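Local coordinates for methylmalonyl-CoA carboxyltransferase 12S subunit (Propionibacterium freudenreichii, PDB 1ON9) that catalyses transfer of the carboxyl group of methylmalonyl-CoA to the biotin of the 1.3S subunit and forms the hexameric core of transcarboxylase, at the interface of chains A and B. Sequence-based numbering; all coordinates share one arbitrary frame. Chains: chain A/B, Methylmalonyl-CoA carboxyltransferase 12S subunit.

The interface of chains A and B. Residues chain A 386, 390, 522-523; chain B 348, 390, 521, 523.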
# COMPACT_ATOMS: atom_id res chain seq x y z
N ARG A 386 -0.83 36.59 -2.66
CA ARG A 386 -0.77 35.32 -1.93
C ARG A 386 -2.13 34.88 -1.38
O ARG A 386 -2.35 33.70 -1.19
CB ARG A 386 0.26 35.38 -0.80
CG ARG A 386 -0.03 36.43 0.25
CD ARG A 386 1.22 36.73 1.07
NE ARG A 386 1.04 37.90 1.92
CZ ARG A 386 0.43 37.86 3.10
NH1 ARG A 386 -0.04 36.71 3.56
NH2 ARG A 386 0.29 38.97 3.81
N LYS A 390 -4.77 31.37 -2.75
CA LYS A 390 -5.39 30.32 -1.93
C LYS A 390 -6.58 29.67 -2.61
O LYS A 390 -6.82 28.47 -2.45
CB LYS A 390 -5.85 30.89 -0.58
CG LYS A 390 -4.72 31.44 0.25
CD LYS A 390 -5.25 32.05 1.53
CE LYS A 390 -4.15 32.80 2.25
NZ LYS A 390 -4.65 33.14 3.59
N PRO A 522 -0.80 28.56 0.27
CA PRO A 522 -0.36 29.93 0.53
C PRO A 522 -0.86 30.42 1.88
O PRO A 522 -1.93 30.00 2.34
CB PRO A 522 -0.99 30.72 -0.61
CG PRO A 522 -1.09 29.68 -1.72
CD PRO A 522 -1.58 28.48 -0.97
N CYS A 523 -0.09 31.31 2.49
CA CYS A 523 -0.45 31.88 3.78
C CYS A 523 -0.89 33.33 3.63
O CYS A 523 -1.97 33.67 4.18
CB CYS A 523 0.73 31.79 4.75
SG CYS A 523 1.13 30.09 5.18
OXT CYS A 523 -0.16 34.12 2.99
N ASP B 348 2.31 34.24 9.50
CA ASP B 348 2.29 33.78 8.12
C ASP B 348 3.69 33.37 7.68
O ASP B 348 3.90 32.32 7.06
CB ASP B 348 1.80 34.87 7.18
CG ASP B 348 0.29 34.97 7.12
OD1 ASP B 348 -0.39 34.00 7.50
OD2 ASP B 348 -0.22 36.01 6.67
N LYS B 390 -2.11 29.34 12.22
CA LYS B 390 -1.29 28.74 11.17
C LYS B 390 0.01 28.16 11.72
O LYS B 390 0.45 27.10 11.29
CB LYS B 390 -0.97 29.76 10.07
CG LYS B 390 -2.19 30.29 9.36
CD LYS B 390 -1.84 31.31 8.28
CE LYS B 390 -3.12 31.90 7.72
NZ LYS B 390 -2.86 32.90 6.66
N PHE B 521 -5.93 23.71 6.90
CA PHE B 521 -4.96 24.75 7.21
C PHE B 521 -5.70 26.09 7.29
O PHE B 521 -6.39 26.48 6.37
CB PHE B 521 -3.86 24.80 6.14
CG PHE B 521 -2.74 25.75 6.47
CD1 PHE B 521 -2.64 26.98 5.84
CD2 PHE B 521 -1.77 25.40 7.40
CE1 PHE B 521 -1.60 27.87 6.14
CE2 PHE B 521 -0.72 26.27 7.72
CZ PHE B 521 -0.64 27.51 7.08
N CYS B 523 -6.87 29.89 7.10
CA CYS B 523 -6.65 30.86 6.03
C CYS B 523 -6.51 32.26 6.59
O CYS B 523 -5.53 32.94 6.22
CB CYS B 523 -7.80 30.83 5.03
SG CYS B 523 -7.81 29.34 4.05
OXT CYS B 523 -7.38 32.66 7.38
O HOH W 1 -3.42 30.59 4.79
O HOH W 2 -0.23 38.77 6.45
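B:Lys390 and A:Lys390 meet tip to tip across a two-fold axis of the carboxyltransferase hexamer, and between them they share the C-terminal carboxylates of both chains. B:Lys390 NZ lies 2.7 Å from the carboxylate oxygen O of A:Cys523, and A:Lys390 NZ lies 2.8 Å from O of B:Cys523; both pairs are hydrogen bonds between chains. Each ammonium also binds the terminal O of its own chain from above the plane of the terminal carboxylate, so each of these oxygens is gripped by both lysines. Although the two NZ atoms are 3.6 Å apart, the carboxylate oxygens flanking the pair would be expected to offset their like charges. Both lysines run extended beyond CG (chi2 177° in A:Lys390), which carries their amines from the paired helices 384-397 to the axis. Water 1 bridges the two NZ atoms and also bonds to O of A:Pro522, completing the compact polar core.

B:Asp348, from helix 344-359, steadies one side of this core: its OD1 forms a salt bridge with B:Lys390 NZ, which approaches on the syn side, somewhat out of the carboxylate plane. Its other oxygen, OD2, faces A:Arg386 in a longer salt bridge, 3.2 Å from NH1. Here guanidinium and carboxylate planes stand 71° apart, and NH1 comes from above the carboxylate plane. The same NH1 also bonds to OXT of A:Cys523, 2.7 Å away and in the guanidinium plane, though the bond is bent (145° at H). Towards this looser flank, water 2 links A:Arg386 NH2 to B:Asp348 OD2. Apolar contact is slight: A:Cys523 SG lies at the rim of the B:Phe521 ring, near its CE1–CZ bond, 3.7 Å from CE1.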